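Long-range contacts in purine nucleoside phosphorylase (Caulobacter vibrioides, PDB 1XFJ), which probably cleaves purine nucleosides and S-methyl-5'-thioadenosine with phosphate and also deaminates adenosine: residues P165-K170 and G226-A231; R43-E48 and D247-R252; A97-T102 and D147-L152; D69-Y74 and G86-A91. All blocks are in the same frame, centred on the assembly; numbering follows the deposited sequence.

Contacts 3 and 4 form one neighbourhood: their centres are about 15 Å apart, and V98 of contact 3 packs against N71, C73 and W88 of contact 4. Contact 4 also touches contact 2, centre to centre about 19 Å, where R43 NH1 lies 3.6 Å from D90 O. Contact 1 stands alone, about 20 Å from contact 2 and 27-28 Å from contacts 3 and 4 between centres; those two lie across the chain's centre from it. Along the sequence, contact 2 closes a long loop that encloses the other three. A beta-mercaptoethanol about 5 Å from the side chain of I167, probably from the crystallisation liquor, may mark a pocket beside contact 1.

Contact 1 of 4, residues P165-K170 and G226-A231; sequences PCIGPK and GRDTRA. With ACT (acetate ion), chain B.
D228 OD1 gathers three backbone N-H groups, one of them from across the contact. G168 N donates to D228 OD1 at 3.1 Å with an almost straight N-H...O angle of 167°, arriving from well above the carboxylate plane. Weak bonds to D228 OD1 come from R230 N and, at 3.3 Å, from A231 N. D228 CG stands anti to its backbone N (chi1 -167°), which puts it 3.3 Å from G168 N. The other oxygen, D228 OD2, is bonded to S171 OG; it also forms a long salt bridge with K170, but K170 NZ is modelled too close to a neighbour for its position to be relied on.

The main chains are joined by two further bonds, C166 N to R227 O at 3.2 Å and T229 N to C166 O at 2.9 Å. Together they make a single bridge of parallel type between C166 and D228. T229 flanks it: its CG2 rests 3.5 Å from C166 N, while OG1 is satisfied by D113. At the start of the segment, P165 CB meets R227 CB at 4.0 Å. The R227 guanidinium turns away from this contact: its NE is salt-bridged to E232, and NH2 donates at 3.2 Å to ACT O of an acetate, probably from the crystallisation liquor.

Six of the ten touching residues are buried. The two loops follow strands 160-163 and 221-224, parallel neighbours at one side of the six-stranded sheet, and the C166-D228 bridge pairs them again beyond those strands, with W224 against C166 and helix 239-244 against I167 and R230.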
loop_
_atom_site.group_PDB
_atom_site.type_symbol
_atom_site.label_atom_id
_atom_site.label_comp_id
_atom_site.label_asym_id
_atom_site.label_seq_id
_atom_site.Cartn_x
_atom_site.Cartn_y
_atom_site.Cartn_z
ATOM N N PRO A 165 -0.389 -6.734 2.439
ATOM C CA PRO A 165 0.292 -6.995 3.708
ATOM C C PRO A 165 0.449 -5.683 4.465
ATOM O O PRO A 165 0.754 -4.651 3.872
ATOM C CB PRO A 165 1.642 -7.565 3.268
ATOM C CG PRO A 165 1.341 -8.188 1.930
ATOM C CD PRO A 165 0.444 -7.150 1.297
ATOM N N CYS A 166 0.221 -5.721 5.771
ATOM C CA CYS A 166 0.345 -4.533 6.604
ATOM C C CYS A 166 0.443 -4.998 8.047
ATOM O O CYS A 166 0.405 -6.198 8.310
ATOM C CB CYS A 166 -0.869 -3.612 6.415
ATOM S SG CYS A 166 -2.460 -4.305 6.942
ATOM N N ILE A 167 0.582 -4.065 8.981
ATOM C CA ILE A 167 0.675 -4.459 10.374
ATOM C C ILE A 167 -0.708 -4.949 10.810
ATOM O O ILE A 167 -1.715 -4.255 10.648
ATOM C CB ILE A 167 1.184 -3.288 11.249
ATOM C CG1 ILE A 167 1.478 -3.791 12.664
ATOM C CG2 ILE A 167 0.189 -2.136 11.226
ATOM C CD1 ILE A 167 2.298 -2.810 13.499
ATOM N N GLY A 168 -0.747 -6.165 11.342
ATOM C CA GLY A 168 -2.005 -6.766 11.748
ATOM C C GLY A 168 -2.581 -6.362 13.091
ATOM O O GLY A 168 -1.888 -5.783 13.925
ATOM N N PRO A 169 -3.865 -6.673 13.329
ATOM C CA PRO A 169 -4.561 -6.348 14.578
ATOM C C PRO A 169 -3.932 -6.963 15.823
ATOM O O PRO A 169 -4.203 -6.525 16.940
ATOM C CB PRO A 169 -5.979 -6.855 14.328
ATOM C CG PRO A 169 -5.778 -7.972 13.353
ATOM C CD PRO A 169 -4.765 -7.379 12.404
ATOM N N LYS A 170 -3.095 -7.978 15.637
ATOM C CA LYS A 170 -2.438 -8.609 16.776
ATOM C C LYS A 170 -1.084 -7.947 17.006
ATOM O O LYS A 170 -0.418 -8.204 18.011
ATOM C CB LYS A 170 -2.232 -10.106 16.518
ATOM C CG LYS A 170 -1.216 -10.424 15.426
ATOM C CD LYS A 170 -1.122 -11.925 15.177
ATOM C CE LYS A 170 -0.117 -12.259 14.084
ATOM N NZ LYS A 170 1.271 -11.916 14.486
ATOM N N GLY A 226 -4.556 -10.738 4.419
ATOM C CA GLY A 226 -4.270 -11.354 5.702
ATOM C C GLY A 226 -2.830 -11.716 6.015
ATOM O O GLY A 226 -2.570 -12.772 6.595
ATOM N N ARG A 227 -1.892 -10.856 5.634
ATOM C CA ARG A 227 -0.480 -11.094 5.922
ATOM C C ARG A 227 -0.019 -9.956 6.835
ATOM O O ARG A 227 -0.251 -8.782 6.537
ATOM C CB ARG A 227 0.343 -11.123 4.625
ATOM C CG ARG A 227 -0.038 -12.259 3.669
ATOM C CD ARG A 227 0.174 -13.627 4.314
ATOM N NE ARG A 227 1.591 -13.928 4.508
ATOM C CZ ARG A 227 2.398 -14.400 3.560
ATOM N NH1 ARG A 227 1.933 -14.636 2.340
ATOM N NH2 ARG A 227 3.676 -14.628 3.831
ATOM N N ASP A 228 0.620 -10.314 7.948
ATOM C CA ASP A 228 1.086 -9.352 8.954
ATOM C C ASP A 228 2.570 -9.022 8.776
ATOM O O ASP A 228 3.435 -9.848 9.057
ATOM C CB ASP A 228 0.859 -9.946 10.349
ATOM C CG ASP A 228 1.012 -8.929 11.464
ATOM O OD1 ASP A 228 1.772 -7.956 11.304
ATOM O OD2 ASP A 228 0.373 -9.122 12.519
ATOM N N THR A 229 2.857 -7.804 8.330
ATOM C CA THR A 229 4.236 -7.376 8.100
ATOM C C THR A 229 5.127 -7.471 9.336
ATOM O O THR A 229 6.271 -7.922 9.255
ATOM C CB THR A 229 4.277 -5.925 7.590
ATOM O OG1 THR A 229 3.510 -5.091 8.467
ATOM C CG2 THR A 229 3.705 -5.841 6.182
ATOM N N ARG A 230 4.603 -7.043 10.478
ATOM C CA ARG A 230 5.371 -7.065 11.717
ATOM C C ARG A 230 5.670 -8.474 12.206
ATOM O O ARG A 230 6.765 -8.752 12.699
ATOM C CB ARG A 230 4.618 -6.293 12.806
ATOM C CG ARG A 230 5.348 -6.195 14.143
ATOM C CD ARG A 230 5.018 -7.367 15.055
ATOM N NE ARG A 230 5.657 -7.245 16.364
ATOM C CZ ARG A 230 6.926 -7.554 16.614
ATOM N NH1 ARG A 230 7.706 -8.013 15.644
ATOM N NH2 ARG A 230 7.417 -7.402 17.837
ATOM N N ALA A 231 4.694 -9.361 12.058
ATOM C CA ALA A 231 4.834 -10.735 12.517
ATOM C C ALA A 231 5.676 -11.645 11.628
ATOM O O ALA A 231 6.354 -12.538 12.132
ATOM C CB ALA A 231 3.455 -11.347 12.710
HETATM C C ACT B . 4.400 -15.625 -0.035
HETATM O O ACT B . 4.580 -16.123 1.103
HETATM O OXT ACT B . 3.310 -15.492 -0.686
HETATM C CH3 ACT B . 5.638 -15.109 -0.739
#

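Contact 2 of 4, residues R43-E48 and D247-R252; sequences RGSQDE and DGDYGR
Q46 and D249 cross obliquely, the Q46 amide plane turned 56° from the D249 carboxylate. The Q46 amide brings OE1 to 3.5 Å from D249 CB, a packing contact; the polar link is made by the backbone. Q46 N donates to D249 OD2 at 2.9 Å and 171°, from above the carboxylate plane, and OD2 has a second bond to Y36 OH.

The other D249 oxygen faces R252. D249 OD1 lies in the plane of the R252 guanidinium and accepts from R252 NH2 at 3.0 Å through its syn lone pair, so this salt bridge is flat at the arginine. R252 NE donates to Y250 O at 2.9 Å, an oxygen lying a little off the guanidinium plane. With two groups of its own segment held, the guanidinium presents one face to S45, whose CB sits 3.8 Å from R252 NH2. That nitrogen also donates to a water at 2.8 Å, and the water gives a weak bond to G44 O, a second link between the segments. S45 OG, by contrast, is engaged with G42 O.

OD2 thus serves Q46 N across the contact as well as Y36 OH, and OD1 serves R252 within its own segment. Held in this way, the D249 carboxylate joins the loop leading into helix 49-62, where E48 is the N-cap, to the loop that enters strand 253-259 of the five-stranded sheet.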
loop_
_atom_site.group_PDB
_atom_site.type_symbol
_atom_site.label_atom_id
_atom_site.label_comp_id
_atom_site.label_asym_id
_atom_site.label_seq_id
_atom_site.Cartn_x
_atom_site.Cartn_y
_atom_site.Cartn_z
ATOM N N ARG A 43 13.302 4.926 -2.071
ATOM C CA ARG A 43 14.247 5.918 -2.571
ATOM C C ARG A 43 14.588 6.948 -1.491
ATOM O O ARG A 43 15.620 7.622 -1.561
ATOM C CB ARG A 43 13.662 6.626 -3.797
ATOM C CG ARG A 43 13.829 5.851 -5.091
ATOM C CD ARG A 43 13.142 6.560 -6.242
ATOM N NE ARG A 43 13.532 6.012 -7.537
ATOM C CZ ARG A 43 13.021 6.411 -8.696
ATOM N NH1 ARG A 43 12.093 7.359 -8.718
ATOM N NH2 ARG A 43 13.449 5.877 -9.834
ATOM N N GLY A 44 13.723 7.054 -0.489
ATOM C CA GLY A 44 13.952 8.007 0.583
ATOM C C GLY A 44 14.632 7.379 1.784
ATOM O O GLY A 44 14.822 8.036 2.810
ATOM N N SER A 45 14.999 6.108 1.658
ATOM C CA SER A 45 15.656 5.387 2.746
ATOM C C SER A 45 17.152 5.674 2.769
ATOM O O SER A 45 17.665 6.412 1.927
ATOM C CB SER A 45 15.429 3.880 2.599
ATOM O OG SER A 45 16.177 3.351 1.516
ATOM N N GLN A 46 17.850 5.083 3.732
ATOM C CA GLN A 46 19.287 5.280 3.872
ATOM C C GLN A 46 20.096 4.137 3.260
ATOM O O GLN A 46 21.290 3.991 3.517
ATOM C CB GLN A 46 19.631 5.472 5.354
ATOM C CG GLN A 46 19.157 6.822 5.894
ATOM C CD GLN A 46 19.209 6.921 7.408
ATOM O OE1 GLN A 46 18.364 6.364 8.110
ATOM N NE2 GLN A 46 20.206 7.629 7.919
ATOM N N ASP A 47 19.427 3.339 2.434
ATOM C CA ASP A 47 20.052 2.206 1.750
ATOM C C ASP A 47 20.878 2.761 0.589
ATOM O O ASP A 47 20.816 3.958 0.303
ATOM C CB ASP A 47 18.946 1.281 1.223
ATOM C CG ASP A 47 19.472 -0.033 0.666
ATOM O OD1 ASP A 47 20.680 -0.315 0.786
ATOM O OD2 ASP A 47 18.652 -0.795 0.109
ATOM N N GLU A 48 21.661 1.902 -0.063
ATOM C CA GLU A 48 22.460 2.317 -1.215
ATOM C C GLU A 48 21.485 2.644 -2.344
ATOM O O GLU A 48 20.704 1.787 -2.764
ATOM C CB GLU A 48 23.385 1.183 -1.672
ATOM C CG GLU A 48 24.600 0.942 -0.796
ATOM C CD GLU A 48 25.630 2.052 -0.893
ATOM O OE1 GLU A 48 25.562 2.861 -1.848
ATOM O OE2 GLU A 48 26.521 2.105 -0.017
ATOM N N ASP A 247 16.519 0.017 15.035
ATOM C CA ASP A 247 17.137 0.255 13.737
ATOM C C ASP A 247 16.724 1.689 13.424
ATOM O O ASP A 247 15.606 2.097 13.740
ATOM C CB ASP A 247 16.588 -0.686 12.657
ATOM C CG ASP A 247 16.841 -2.153 12.963
ATOM O OD1 ASP A 247 17.906 -2.480 13.528
ATOM O OD2 ASP A 247 15.974 -2.986 12.618
ATOM N N GLY A 248 17.621 2.456 12.822
ATOM C CA GLY A 248 17.298 3.836 12.514
ATOM C C GLY A 248 16.604 4.000 11.179
ATOM O O GLY A 248 16.400 5.118 10.716
ATOM N N ASP A 249 16.231 2.884 10.564
ATOM C CA ASP A 249 15.563 2.915 9.268
ATOM C C ASP A 249 15.016 1.525 8.974
ATOM O O ASP A 249 15.178 0.606 9.774
ATOM C CB ASP A 249 16.565 3.344 8.189
ATOM C CG ASP A 249 15.905 3.682 6.865
ATOM O OD1 ASP A 249 14.740 4.132 6.863
ATOM O OD2 ASP A 249 16.568 3.520 5.819
ATOM N N TYR A 250 14.369 1.369 7.826
ATOM C CA TYR A 250 13.804 0.080 7.453
ATOM C C TYR A 250 13.574 0.014 5.954
ATOM O O TYR A 250 13.482 1.044 5.286
ATOM C CB TYR A 250 12.481 -0.142 8.190
ATOM C CG TYR A 250 11.591 1.080 8.194
ATOM C CD1 TYR A 250 10.708 1.336 7.146
ATOM C CD2 TYR A 250 11.681 2.016 9.223
ATOM C CE1 TYR A 250 9.935 2.505 7.123
ATOM C CE2 TYR A 250 10.921 3.176 9.210
ATOM C CZ TYR A 250 10.054 3.419 8.163
ATOM O OH TYR A 250 9.319 4.582 8.162
ATOM N N GLY A 251 13.498 -1.205 5.433
ATOM C CA GLY A 251 13.260 -1.387 4.015
ATOM C C GLY A 251 11.798 -1.103 3.730
ATOM O O GLY A 251 10.971 -1.145 4.645
ATOM N N ARG A 252 11.483 -0.807 2.471
ATOM C CA ARG A 252 10.112 -0.510 2.069
ATOM C C ARG A 252 9.623 -1.531 1.046
ATOM O O ARG A 252 10.334 -1.864 0.096
ATOM C CB ARG A 252 10.023 0.896 1.455
ATOM C CG ARG A 252 10.861 1.957 2.164
ATOM C CD ARG A 252 10.525 2.057 3.643
ATOM N NE ARG A 252 11.503 2.877 4.353
ATOM C CZ ARG A 252 11.626 4.193 4.210
ATOM N NH1 ARG A 252 10.821 4.849 3.383
ATOM N NH2 ARG A 252 12.563 4.848 4.881
HETATM O O HOH W 1 12.441 7.605 4.394
#

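Contact 3 of 4, residues A97-T102 and D147-L152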
loop_
_atom_site.group_PDB
_atom_site.type_symbol
_atom_site.label_atom_id
_atom_site.label_comp_id
_atom_site.label_asym_id
_atom_site.label_seq_id
_atom_site.Cartn_x
_atom_site.Cartn_y
_atom_site.Cartn_z
ATOM N N ALA A 97 -1.226 8.117 -3.603
ATOM C CA ALA A 97 -2.017 7.236 -4.451
ATOM C C ALA A 97 -1.669 7.534 -5.903
ATOM O O ALA A 97 -1.504 8.693 -6.282
ATOM C CB ALA A 97 -3.508 7.452 -4.208
ATOM N N VAL A 98 -1.540 6.483 -6.705
ATOM C CA VAL A 98 -1.222 6.636 -8.119
ATOM C C VAL A 98 -2.344 5.989 -8.921
ATOM O O VAL A 98 -2.625 4.801 -8.767
ATOM C CB VAL A 98 0.129 5.973 -8.463
ATOM C CG1 VAL A 98 0.452 6.176 -9.940
ATOM C CG2 VAL A 98 1.232 6.576 -7.600
ATOM N N VAL A 99 -2.988 6.786 -9.771
ATOM C CA VAL A 99 -4.112 6.319 -10.578
ATOM C C VAL A 99 -3.802 6.407 -12.066
ATOM O O VAL A 99 -3.144 7.341 -12.507
ATOM C CB VAL A 99 -5.363 7.177 -10.284
ATOM C CG1 VAL A 99 -6.552 6.666 -11.067
ATOM C CG2 VAL A 99 -5.652 7.166 -8.789
ATOM N N SER A 100 -4.288 5.445 -12.843
ATOM C CA SER A 100 -4.028 5.467 -14.276
ATOM C C SER A 100 -5.027 4.686 -15.118
ATOM O O SER A 100 -5.630 3.715 -14.660
ATOM C CB SER A 100 -2.617 4.940 -14.559
ATOM O OG SER A 100 -2.316 5.010 -15.947
ATOM N N LYS A 101 -5.190 5.134 -16.358
ATOM C CA LYS A 101 -6.070 4.493 -17.328
ATOM C C LYS A 101 -5.192 4.233 -18.548
ATOM O O LYS A 101 -5.678 3.896 -19.628
ATOM C CB LYS A 101 -7.217 5.427 -17.718
ATOM C CG LYS A 101 -6.780 6.671 -18.481
ATOM C CD LYS A 101 -7.974 7.526 -18.888
ATOM C CE LYS A 101 -7.533 8.787 -19.614
ATOM N NZ LYS A 101 -8.696 9.610 -20.047
ATOM N N THR A 102 -3.887 4.391 -18.356
ATOM C CA THR A 102 -2.921 4.214 -19.434
ATOM C C THR A 102 -2.205 2.864 -19.393
ATOM O O THR A 102 -1.550 2.528 -18.407
ATOM C CB THR A 102 -1.860 5.331 -19.381
ATOM O OG1 THR A 102 -2.515 6.607 -19.395
ATOM C CG2 THR A 102 -0.915 5.232 -20.567
ATOM N N ASP A 147 -12.393 8.561 -5.879
ATOM C CA ASP A 147 -12.879 9.752 -6.572
ATOM C C ASP A 147 -12.022 10.077 -7.796
ATOM O O ASP A 147 -12.542 10.470 -8.840
ATOM C CB ASP A 147 -12.891 10.963 -5.633
ATOM C CG ASP A 147 -13.983 10.886 -4.574
ATOM O OD1 ASP A 147 -14.841 9.973 -4.635
ATOM O OD2 ASP A 147 -13.979 11.757 -3.676
ATOM N N ARG A 148 -10.707 9.914 -7.671
ATOM C CA ARG A 148 -9.808 10.201 -8.785
ATOM C C ARG A 148 -10.060 9.203 -9.917
ATOM O O ARG A 148 -10.025 9.561 -11.095
ATOM C CB ARG A 148 -8.347 10.125 -8.328
ATOM C CG ARG A 148 -7.394 10.989 -9.147
ATOM C CD ARG A 148 -7.493 12.456 -8.733
ATOM N NE ARG A 148 -6.538 13.311 -9.434
ATOM C CZ ARG A 148 -6.760 13.869 -10.620
ATOM N NH1 ARG A 148 -7.909 13.668 -11.249
ATOM N NH2 ARG A 148 -5.830 14.627 -11.181
HETATM N N MSE A 149 -10.319 7.948 -9.558
HETATM C CA MSE A 149 -10.594 6.923 -10.559
HETATM C C MSE A 149 -11.882 7.284 -11.288
HETATM O O MSE A 149 -11.993 7.117 -12.504
HETATM C CB MSE A 149 -10.739 5.550 -9.897
HETATM C CG MSE A 149 -9.444 4.989 -9.344
HETATM SE SE MSE A 149 -9.733 3.408 -8.290
HETATM C CE MSE A 149 -10.088 2.151 -9.720
ATOM N N VAL A 150 -12.859 7.781 -10.536
ATOM C CA VAL A 150 -14.132 8.170 -11.127
ATOM C C VAL A 150 -13.946 9.320 -12.119
ATOM O O VAL A 150 -14.609 9.362 -13.160
ATOM C CB VAL A 150 -15.153 8.554 -10.033
ATOM C CG1 VAL A 150 -16.405 9.150 -10.665
ATOM C CG2 VAL A 150 -15.519 7.318 -9.224
ATOM N N GLU A 151 -13.041 10.248 -11.815
ATOM C CA GLU A 151 -12.787 11.359 -12.736
ATOM C C GLU A 151 -12.315 10.826 -14.081
ATOM O O GLU A 151 -12.555 11.438 -15.123
ATOM C CB GLU A 151 -11.711 12.304 -12.197
ATOM C CG GLU A 151 -12.126 13.175 -11.034
ATOM C CD GLU A 151 -11.125 14.288 -10.787
ATOM O OE1 GLU A 151 -11.075 15.231 -11.599
ATOM O OE2 GLU A 151 -10.375 14.213 -9.795
ATOM N N LEU A 152 -11.628 9.687 -14.063
ATOM C CA LEU A 152 -11.132 9.102 -15.300
ATOM C C LEU A 152 -12.184 8.247 -15.992
ATOM O O LEU A 152 -11.964 7.769 -17.107
ATOM C CB LEU A 152 -9.874 8.269 -15.040
ATOM C CG LEU A 152 -8.663 9.026 -14.489
ATOM C CD1 LEU A 152 -7.464 8.091 -14.446
ATOM C CD2 LEU A 152 -8.355 10.235 -15.359
#
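Two torsions bring V99 and L152 together: V99 CG1 is anti to its backbone N (chi1 -178°), and L152 chi2 of -173° extends CD1 toward it. The two branches touch at 3.8 Å, the side chains running past one another in opposite senses. This is helix-on-sheet packing in the alpha-beta-beta-alpha architecture of the protein: helix 141-151 lies against strand 97-100 of the six-stranded sheet. V99 points toward the helix, whereas its neighbours V98 and S100 touch C107 in strand 106-111 of the other sheet, so one strand faces a helix on one side and the second sheet on the other.

V99 is the hub. Its CG1 also meets CG of selenomethionine M149 at 3.8 Å, the two side chains crossing at about a right angle. The second methyl, V99 CG2, rests 4.0 Å from R148 CB. The valine therefore lies against three residues, R148, M149 and L152, within one stretch of five residues. L152 CD1 additionally approaches K101, whose CB is 4.2 Å away. Strand 126-132 completes the apolar setting: A128 touches V99 and M149, and I126 touches L152 and K101.

The polar groups of R148 and S100 find partners in their own segments and in residues 81-84. R148 carries its charged end away from the strand, where NH1 forms a salt bridge with E151 OE2 at 2.9 Å. At the strand's end S100 forms an ST turn: T102 N donates to S100 OG at 2.9 Å and 160°, and S100 OG is also hydrogen-bonded to A84 O.

Contact 4 of 4, residues D69-Y74 and G86-A91; sequences DLNVCY and GSWGDA
One face of the W88 indole receives the side chain of N71, whose amide plane stands 85° to the ring, almost upright on it. N71 OD1 lies over the middle of the bicycle, 3.2 Å from the fusion atom W88 CD2. N71 CB completes the contact as a CH-pi interaction, 3.8 Å from the centroid of the six-membered ring and 26° off its normal; its nearest ring atom is W88 CZ3, at 3.4 Å. On the other side of the ring plane C73 SG makes a distant, oblique sulfur-aromatic contact, 5.5 Å from the six-membered centroid. V98 CG1 comes up to W88 CH2 obliquely, from the side N71 occupies, and P93 also touches the tryptophan.

The arrangement joins the margins of two sheets. Strand 70-72 is the outermost strand of the five-stranded sheet, beside 106-111, while residues 86-91 belong to the connection between strands 81-83 and 97-100 of the six-stranded one. W88 opens a type II' beta turn closed by A91 N to W88 O at 3.0 Å, with G89 at the second position in a positive-phi conformation (phi 68°).

As modelled, N71 OD1 comes within 2.9 Å of G86 O. Both are acceptors, a pairing that is probably unfavourable, so the assignment of OD1 and ND2 may be open to doubt. The contact also buries W88 N, which has no hydrogen-bond partner in the model.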
loop_
_atom_site.group_PDB
_atom_site.type_symbol
_atom_site.label_atom_id
_atom_site.label_comp_id
_atom_site.label_asym_id
_atom_site.label_seq_id
_atom_site.Cartn_x
_atom_site.Cartn_y
_atom_site.Cartn_z
ATOM N N ASP A 69 8.416 2.813 -16.525
ATOM C CA ASP A 69 7.006 2.470 -16.380
ATOM C C ASP A 69 6.527 2.422 -14.930
ATOM O O ASP A 69 5.338 2.248 -14.674
ATOM C CB ASP A 69 6.729 1.122 -17.050
ATOM C CG ASP A 69 7.160 1.095 -18.508
ATOM O OD1 ASP A 69 6.739 1.991 -19.274
ATOM O OD2 ASP A 69 7.916 0.179 -18.888
ATOM N N LEU A 70 7.448 2.577 -13.984
ATOM C CA LEU A 70 7.080 2.539 -12.576
ATOM C C LEU A 70 6.804 3.941 -12.044
ATOM O O LEU A 70 7.646 4.835 -12.141
ATOM C CB LEU A 70 8.186 1.868 -11.758
ATOM C CG LEU A 70 7.856 1.522 -10.303
ATOM C CD1 LEU A 70 6.578 0.692 -10.232
ATOM C CD2 LEU A 70 9.022 0.754 -9.695
ATOM N N ASN A 71 5.614 4.121 -11.484
ATOM C CA ASN A 71 5.193 5.408 -10.946
ATOM C C ASN A 71 4.919 5.297 -9.445
ATOM O O ASN A 71 3.931 4.689 -9.025
ATOM C CB ASN A 71 3.926 5.880 -11.669
ATOM C CG ASN A 71 4.136 6.083 -13.169
ATOM O OD1 ASN A 71 4.369 7.202 -13.630
ATOM N ND2 ASN A 71 4.053 4.999 -13.931
ATOM N N VAL A 72 5.800 5.882 -8.640
ATOM C CA VAL A 72 5.651 5.859 -7.190
ATOM C C VAL A 72 5.872 7.272 -6.654
ATOM O O VAL A 72 6.797 7.965 -7.071
ATOM C CB VAL A 72 6.659 4.891 -6.541
ATOM C CG1 VAL A 72 6.436 4.832 -5.036
ATOM C CG2 VAL A 72 6.510 3.503 -7.155
ATOM N N CYS A 73 5.016 7.695 -5.733
ATOM C CA CYS A 73 5.098 9.036 -5.161
ATOM C C CYS A 73 6.082 9.205 -4.020
ATOM O O CYS A 73 6.653 8.244 -3.506
ATOM C CB CYS A 73 3.738 9.469 -4.606
ATOM S SG CYS A 73 2.394 9.582 -5.766
ATOM N N TYR A 74 6.255 10.470 -3.648
ATOM C CA TYR A 74 7.055 10.868 -2.503
ATOM C C TYR A 74 5.870 10.862 -1.545
ATOM O O TYR A 74 5.103 11.819 -1.491
ATOM C CB TYR A 74 7.583 12.293 -2.685
ATOM C CG TYR A 74 8.209 12.913 -1.449
ATOM C CD1 TYR A 74 9.363 12.375 -0.875
ATOM C CD2 TYR A 74 7.664 14.064 -0.877
ATOM C CE1 TYR A 74 9.961 12.974 0.239
ATOM C CE2 TYR A 74 8.249 14.667 0.235
ATOM C CZ TYR A 74 9.395 14.121 0.788
ATOM O OH TYR A 74 9.970 14.728 1.885
ATOM N N GLY A 86 1.806 8.409 -17.941
ATOM C CA GLY A 86 3.094 8.148 -18.549
ATOM C C GLY A 86 4.165 8.049 -17.485
ATOM O O GLY A 86 3.885 8.207 -16.298
ATOM N N SER A 87 5.396 7.792 -17.909
ATOM C CA SER A 87 6.511 7.669 -16.981
ATOM C C SER A 87 6.897 9.009 -16.365
ATOM O O SER A 87 6.786 10.055 -17.008
ATOM C CB SER A 87 7.720 7.077 -17.705
ATOM O OG SER A 87 8.088 7.882 -18.808
ATOM N N TRP A 88 7.342 8.972 -15.112
ATOM C CA TRP A 88 7.771 10.180 -14.414
ATOM C C TRP A 88 9.290 10.184 -14.312
ATOM O O TRP A 88 9.880 11.086 -13.719
ATOM C CB TRP A 88 7.185 10.240 -12.999
ATOM C CG TRP A 88 5.699 10.394 -12.938
ATOM C CD1 TRP A 88 4.908 11.088 -13.807
ATOM C CD2 TRP A 88 4.831 9.902 -11.911
ATOM N NE1 TRP A 88 3.600 11.060 -13.385
ATOM C CE2 TRP A 88 3.525 10.339 -12.222
ATOM C CE3 TRP A 88 5.030 9.135 -10.754
ATOM C CZ2 TRP A 88 2.420 10.034 -11.420
ATOM C CZ3 TRP A 88 3.931 8.832 -9.955
ATOM C CH2 TRP A 88 2.642 9.283 -10.294
ATOM N N GLY A 89 9.917 9.165 -14.892
ATOM C CA GLY A 89 11.363 9.067 -14.842
ATOM C C GLY A 89 11.820 8.785 -13.425
ATOM O O GLY A 89 11.436 7.779 -12.829
ATOM N N ASP A 90 12.642 9.676 -12.880
ATOM C CA ASP A 90 13.136 9.517 -11.519
ATOM C C ASP A 90 12.454 10.541 -10.622
ATOM O O ASP A 90 12.871 10.772 -9.486
ATOM C CB ASP A 90 14.657 9.705 -11.481
ATOM C CG ASP A 90 15.083 11.106 -11.875
ATOM O OD1 ASP A 90 14.617 11.602 -12.923
ATOM O OD2 ASP A 90 15.894 11.709 -11.140
ATOM N N ALA A 91 11.397 11.155 -11.144
ATOM C CA ALA A 91 10.647 12.152 -10.395
ATOM C C ALA A 91 9.725 11.476 -9.392
ATOM O O ALA A 91 9.138 10.430 -9.672
ATOM C CB ALA A 91 9.836 13.022 -11.346
#